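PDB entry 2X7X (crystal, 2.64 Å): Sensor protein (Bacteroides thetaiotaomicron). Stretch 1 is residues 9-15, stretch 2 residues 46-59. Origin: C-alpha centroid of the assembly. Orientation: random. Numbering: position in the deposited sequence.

Stretch 1, residues 9-15: IGVAQCS
Stretch 2 (46-59) DDNSKQAEDVHYFM

Strand 9-13 and helix 48-59 run antiparallel (174°), their axes approaching to 8.5 Å, with CA separations of 6.0 Å for Gly 10 and Phe 58, 6.2 Å for Ala 12 and Asp 54, and 5.0 Å for Ser 15 and Asp 46. The strand is extended, phi -96 to -121, psi 110 to 139; the helix is regular, near -62/-43.

Phe 58 (chi1 -76°, chi2 -53°) covers the most surface. Its ring lies over Gly 10, whose CA sits 3.6 Å from the ring centroid, 16° off the normal, in a CH-pi contact. A CB on Gly 10 would fall 2.5 Å from Phe 58 CD1, so the ring takes a side chain's space.

Ala 12 points toward the helix, its CB 4.1 Å from Val 55 CG2 (chi1 t) and 4.5 Å from Phe 58 CE2.

Gln 51, extended (chi1 -160°, chi2 172°, chi3 49°), reaches the strand end: its NE2 lies 3.4 Å from Cys 14 N, two donors that cannot bond, and is satisfied elsewhere in the structure.

Beyond the strand, Cys 14 (-68/-25, chi1 p) accepts the one cross-stretch hydrogen bond, Asp 46 N to Cys 14 O, 2.8 Å. Asp 46 adopts 67/25; Asp 47 (-126/123, chi1 t) caps the helix, its OD2 accepting from Lys 50 N at 3.1 Å.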

ATOM      1  N   ILE A   9     -19.142  -6.472 -24.260  1.00 50.94           N
ATOM      2  CA  ILE A   9     -19.653  -6.464 -22.878  1.00 49.59           C
ATOM      3  C   ILE A   9     -20.332  -5.136 -22.520  1.00 48.32           C
ATOM      4  O   ILE A   9     -19.857  -4.062 -22.892  1.00 48.43           O
ATOM      5  CB  ILE A   9     -18.532  -6.796 -21.858  1.00 49.69           C
ATOM      6  CG1 ILE A   9     -18.147  -8.275 -21.957  1.00 49.59           C
ATOM      7  CG2 ILE A   9     -18.983  -6.496 -20.433  1.00 50.75           C
ATOM      8  CD1 ILE A   9     -16.890  -8.656 -21.189  1.00 49.10           C
ATOM      9  N   GLY A  10     -21.449  -5.224 -21.810  1.00 46.83           N
ATOM     10  CA  GLY A  10     -22.169  -4.044 -21.353  1.00 45.24           C
ATOM     11  C   GLY A  10     -22.100  -3.896 -19.842  1.00 44.30           C
ATOM     12  O   GLY A  10     -22.336  -4.859 -19.109  1.00 43.98           O
ATOM     13  N   VAL A  11     -21.765  -2.691 -19.379  1.00 43.25           N
ATOM     14  CA  VAL A  11     -21.701  -2.397 -17.948  1.00 42.04           C
ATOM     15  C   VAL A  11     -22.776  -1.387 -17.582  1.00 41.28           C
ATOM     16  O   VAL A  11     -22.717  -0.214 -17.967  1.00 41.13           O
ATOM     17  CB  VAL A  11     -20.304  -1.907 -17.496  1.00 42.24           C
ATOM     18  CG1 VAL A  11     -20.294  -1.556 -16.002  1.00 42.40           C
ATOM     19  CG2 VAL A  11     -19.237  -2.969 -17.780  1.00 42.36           C
ATOM     20  N   ALA A  12     -23.776  -1.864 -16.852  1.00 40.26           N
ATOM     21  CA  ALA A  12     -24.834  -1.000 -16.362  1.00 39.48           C
ATOM     22  C   ALA A  12     -24.480  -0.604 -14.935  1.00 38.89           C
ATOM     23  O   ALA A  12     -24.472  -1.441 -14.017  1.00 39.03           O
ATOM     24  CB  ALA A  12     -26.178  -1.705 -16.425  1.00 39.29           C
ATOM     25  N   GLN A  13     -24.177   0.675 -14.763  1.00 37.59           N
ATOM     26  CA  GLN A  13     -23.624   1.176 -13.514  1.00 36.11           C
ATOM     27  C   GLN A  13     -24.646   2.096 -12.864  1.00 35.02           C
ATOM     28  O   GLN A  13     -25.197   2.969 -13.527  1.00 34.66           O
ATOM     29  CB  GLN A  13     -22.324   1.919 -13.827  1.00 36.34           C
ATOM     30  CG  GLN A  13     -21.375   2.115 -12.685  1.00 36.09           C
ATOM     31  CD  GLN A  13     -20.646   0.857 -12.281  1.00 35.96           C
ATOM     32  OE1 GLN A  13     -21.145   0.081 -11.469  1.00 38.31           O
ATOM     33  NE2 GLN A  13     -19.438   0.668 -12.808  1.00 35.07           N
ATOM     34  N   CYS A  14     -24.894   1.895 -11.571  1.00 33.87           N
ATOM     35  CA  CYS A  14     -25.956   2.618 -10.865  1.00 32.92           C
ATOM     36  C   CYS A  14     -25.689   4.114 -10.704  1.00 32.38           C
ATOM     37  O   CYS A  14     -26.616   4.918 -10.570  1.00 31.93           O
ATOM     38  CB  CYS A  14     -26.231   1.975  -9.499  1.00 33.20           C
ATOM     39  SG  CYS A  14     -24.784   1.826  -8.401  1.00 33.03           S
ATOM     40  N   SER A  15     -24.422   4.493 -10.723  1.00 32.05           N
ATOM     41  CA  SER A  15     -24.077   5.895 -10.564  1.00 32.19           C
ATOM     42  C   SER A  15     -22.695   6.195 -11.098  1.00 32.12           C
ATOM     43  O   SER A  15     -22.031   5.307 -11.637  1.00 31.87           O
ATOM     44  CB  SER A  15     -24.196   6.327  -9.090  1.00 32.29           C
ATOM     45  OG  SER A  15     -23.658   5.366  -8.211  1.00 30.33           O
ATOM     46  N   ASP A  46     -28.036   7.293 -10.558  1.00 35.85           N
ATOM     47  CA  ASP A  46     -28.801   7.005  -9.330  1.00 36.05           C
ATOM     48  C   ASP A  46     -30.318   6.895  -9.515  1.00 36.20           C
ATOM     49  O   ASP A  46     -31.085   7.071  -8.559  1.00 35.76           O
ATOM     50  CB  ASP A  46     -28.440   8.004  -8.219  1.00 36.10           C
ATOM     51  CG  ASP A  46     -26.931   8.149  -8.038  1.00 37.36           C
ATOM     52  OD1 ASP A  46     -26.277   7.159  -7.633  1.00 36.77           O
ATOM     53  OD2 ASP A  46     -26.390   9.244  -8.322  1.00 39.32           O
ATOM     54  N   ASP A  47     -30.722   6.560 -10.742  1.00 36.56           N
ATOM     55  CA  ASP A  47     -32.128   6.521 -11.169  1.00 36.87           C
ATOM     56  C   ASP A  47     -32.507   5.152 -11.770  1.00 36.60           C
ATOM     57  O   ASP A  47     -31.898   4.690 -12.743  1.00 36.11           O
ATOM     58  CB  ASP A  47     -32.406   7.660 -12.173  1.00 36.97           C
ATOM     59  CG  ASP A  47     -33.880   7.765 -12.563  1.00 38.56           C
ATOM     60  OD1 ASP A  47     -34.649   8.449 -11.842  1.00 40.14           O
ATOM     61  OD2 ASP A  47     -34.271   7.163 -13.595  1.00 39.51           O
ATOM     62  N   ASN A  48     -33.529   4.530 -11.187  1.00 36.94           N
ATOM     63  CA  ASN A  48     -33.982   3.189 -11.574  1.00 37.49           C
ATOM     64  C   ASN A  48     -34.460   3.064 -13.018  1.00 38.03           C
ATOM     65  O   ASN A  48     -34.228   2.033 -13.674  1.00 38.02           O
ATOM     66  CB  ASN A  48     -35.074   2.697 -10.619  1.00 37.53           C
ATOM     67  CG  ASN A  48     -34.554   2.437  -9.206  1.00 37.29           C
ATOM     68  OD1 ASN A  48     -33.437   1.955  -9.014  1.00 36.45           O
ATOM     69  ND2 ASN A  48     -35.371   2.757  -8.211  1.00 36.62           N
ATOM     70  N   SER A  49     -35.119   4.113 -13.511  1.00 38.70           N
ATOM     71  CA  SER A  49     -35.553   4.172 -14.908  1.00 39.01           C
ATOM     72  C   SER A  49     -34.378   4.160 -15.867  1.00 39.05           C
ATOM     73  O   SER A  49     -34.340   3.342 -16.785  1.00 39.53           O
ATOM     74  CB  SER A  49     -36.445   5.380 -15.158  1.00 38.79           C
ATOM     75  OG  SER A  49     -37.630   5.254 -14.396  1.00 39.40           O
ATOM     76  N   LYS A  50     -33.416   5.048 -15.647  1.00 39.01           N
ATOM     77  CA  LYS A  50     -32.267   5.134 -16.532  1.00 39.45           C
ATOM     78  C   LYS A  50     -31.563   3.780 -16.562  1.00 39.94           C
ATOM     79  O   LYS A  50     -31.169   3.307 -17.632  1.00 40.05           O
ATOM     80  CB  LYS A  50     -31.305   6.247 -16.087  1.00 39.44           C
ATOM     81  CG  LYS A  50     -30.789   7.174 -17.193  1.00 39.62           C
ATOM     82  CD  LYS A  50     -29.709   6.533 -18.061  1.00 40.92           C
ATOM     83  N   GLN A  51     -31.427   3.145 -15.395  1.00 40.33           N
ATOM     84  CA  GLN A  51     -30.781   1.835 -15.343  1.00 40.70           C
ATOM     85  C   GLN A  51     -31.547   0.729 -16.124  1.00 41.29           C
ATOM     86  O   GLN A  51     -30.927  -0.125 -16.764  1.00 41.05           O
ATOM     87  CB  GLN A  51     -30.434   1.415 -13.910  1.00 40.30           C
ATOM     88  CG  GLN A  51     -29.362   0.322 -13.883  1.00 39.56           C
ATOM     89  CD  GLN A  51     -28.837   0.013 -12.503  1.00 38.66           C
ATOM     90  OE1 GLN A  51     -29.595  -0.197 -11.563  1.00 40.02           O
ATOM     91  NE2 GLN A  51     -27.530  -0.045 -12.382  1.00 38.33           N
ATOM     92  N   ALA A  52     -32.879   0.758 -16.083  1.00 42.17           N
ATOM     93  CA  ALA A  52     -33.685  -0.090 -16.977  1.00 43.46           C
ATOM     94  C   ALA A  52     -33.357   0.234 -18.440  1.00 44.45           C
ATOM     95  O   ALA A  52     -32.970  -0.655 -19.213  1.00 44.56           O
ATOM     96  CB  ALA A  52     -35.185   0.071 -16.701  1.00 43.02           C
ATOM     97  N   GLU A  53     -33.463   1.517 -18.797  1.00 45.53           N
ATOM     98  CA  GLU A  53     -33.101   1.990 -20.132  1.00 46.80           C
ATOM     99  C   GLU A  53     -31.725   1.480 -20.576  1.00 47.08           C
ATOM    100  O   GLU A  53     -31.573   0.996 -21.698  1.00 47.31           O
ATOM    101  CB  GLU A  53     -33.196   3.515 -20.216  1.00 46.91           C
ATOM    102  CG  GLU A  53     -34.609   4.039 -19.937  1.00 49.69           C
ATOM    103  CD  GLU A  53     -34.785   5.524 -20.247  1.00 53.52           C
ATOM    104  OE1 GLU A  53     -34.340   5.973 -21.337  1.00 54.83           O
ATOM    105  OE2 GLU A  53     -35.387   6.239 -19.404  1.00 54.02           O
ATOM    106  N   ASP A  54     -30.736   1.558 -19.691  1.00 47.59           N
ATOM    107  CA  ASP A  54     -29.402   1.054 -20.003  1.00 48.35           C
ATOM    108  C   ASP A  54     -29.388  -0.469 -20.195  1.00 48.58           C
ATOM    109  O   ASP A  54     -28.729  -0.976 -21.103  1.00 48.51           O
ATOM    110  CB  ASP A  54     -28.379   1.490 -18.945  1.00 48.58           C
ATOM    111  CG  ASP A  54     -28.265   3.015 -18.817  1.00 49.62           C
ATOM    112  OD1 ASP A  54     -28.225   3.724 -19.846  1.00 51.86           O
ATOM    113  OD2 ASP A  54     -28.208   3.513 -17.678  1.00 50.04           O
ATOM    114  N   VAL A  55     -30.127  -1.199 -19.363  1.00 48.97           N
ATOM    115  CA  VAL A  55     -30.200  -2.655 -19.537  1.00 49.50           C
ATOM    116  C   VAL A  55     -30.935  -3.022 -20.835  1.00 50.07           C
ATOM    117  O   VAL A  55     -30.450  -3.849 -21.608  1.00 49.90           O
ATOM    118  CB  VAL A  55     -30.792  -3.396 -18.297  1.00 49.43           C
ATOM    119  CG1 VAL A  55     -30.825  -4.906 -18.529  1.00 48.83           C
ATOM    120  CG2 VAL A  55     -29.975  -3.101 -17.064  1.00 48.50           C
ATOM    121  N   HIS A  56     -32.080  -2.389 -21.086  1.00 50.97           N
ATOM    122  CA  HIS A  56     -32.809  -2.606 -22.344  1.00 51.99           C
ATOM    123  C   HIS A  56     -31.939  -2.302 -23.565  1.00 52.73           C
ATOM    124  O   HIS A  56     -31.952  -3.065 -24.534  1.00 52.96           O
ATOM    125  CB  HIS A  56     -34.129  -1.822 -22.393  1.00 51.75           C
ATOM    126  CG  HIS A  56     -35.174  -2.330 -21.446  1.00 51.83           C
ATOM    127  ND1 HIS A  56     -36.160  -1.520 -20.920  1.00 52.82           N
ATOM    128  CD2 HIS A  56     -35.380  -3.562 -20.919  1.00 52.04           C
ATOM    129  CE1 HIS A  56     -36.935  -2.232 -20.117  1.00 53.21           C
ATOM    130  NE2 HIS A  56     -36.482  -3.474 -20.098  1.00 53.57           N
ATOM    131  N   TYR A  57     -31.174  -1.208 -23.495  1.00 53.55           N
ATOM    132  CA  TYR A  57     -30.206  -0.830 -24.531  1.00 54.51           C
ATOM    133  C   TYR A  57     -29.183  -1.936 -24.812  1.00 55.13           C
ATOM    134  O   TYR A  57     -28.920  -2.281 -25.968  1.00 55.14           O
ATOM    135  CB  TYR A  57     -29.489   0.463 -24.129  1.00 54.51           C
ATOM    136  CG  TYR A  57     -28.406   0.922 -25.086  1.00 55.26           C
ATOM    137  CD1 TYR A  57     -28.607   2.022 -25.925  1.00 55.88           C
ATOM    138  CD2 TYR A  57     -27.171   0.266 -25.141  1.00 56.15           C
ATOM    139  CE1 TYR A  57     -27.607   2.451 -26.807  1.00 55.89           C
ATOM    140  CE2 TYR A  57     -26.172   0.678 -26.018  1.00 56.53           C
ATOM    141  CZ  TYR A  57     -26.394   1.768 -26.847  1.00 56.65           C
ATOM    142  OH  TYR A  57     -25.391   2.166 -27.706  1.00 57.40           O
ATOM    143  N   PHE A  58     -28.599  -2.478 -23.748  1.00 56.02           N
ATOM    144  CA  PHE A  58     -27.606  -3.534 -23.879  1.00 56.76           C
ATOM    145  C   PHE A  58     -28.222  -4.835 -24.405  1.00 57.20           C
ATOM    146  O   PHE A  58     -27.545  -5.635 -25.060  1.00 57.49           O
ATOM    147  CB  PHE A  58     -26.880  -3.758 -22.548  1.00 56.83           C
ATOM    148  CG  PHE A  58     -25.852  -2.689 -22.214  1.00 57.46           C
ATOM    149  CD1 PHE A  58     -24.853  -2.342 -23.129  1.00 58.10           C
ATOM    150  CD2 PHE A  58     -25.862  -2.055 -20.971  1.00 57.31           C
ATOM    151  CE1 PHE A  58     -23.900  -1.363 -22.815  1.00 58.44           C
ATOM    152  CE2 PHE A  58     -24.918  -1.083 -20.648  1.00 57.36           C
ATOM    153  CZ  PHE A  58     -23.933  -0.737 -21.567  1.00 58.09           C
ATOM    154  N   MET A  59     -29.507  -5.032 -24.122  1.00 57.58           N
ATOM    155  CA  MET A  59     -30.253  -6.180 -24.638  1.00 57.97           C
ATOM    156  C   MET A  59     -30.577  -6.043 -26.131  1.00 58.14           C
ATOM    157  O   MET A  59     -30.493  -7.019 -26.875  1.00 58.19           O
ATOM    158  CB  MET A  59     -31.537  -6.378 -23.839  1.00 58.07           C
ATOM    159  CG  MET A  59     -31.381  -7.251 -22.609  1.00 58.50           C
ATOM    160  SD  MET A  59     -32.788  -7.169 -21.478  1.00 60.24           S
ATOM    161  CE  MET A  59     -34.145  -6.711 -22.573  1.00 61.25           C
TER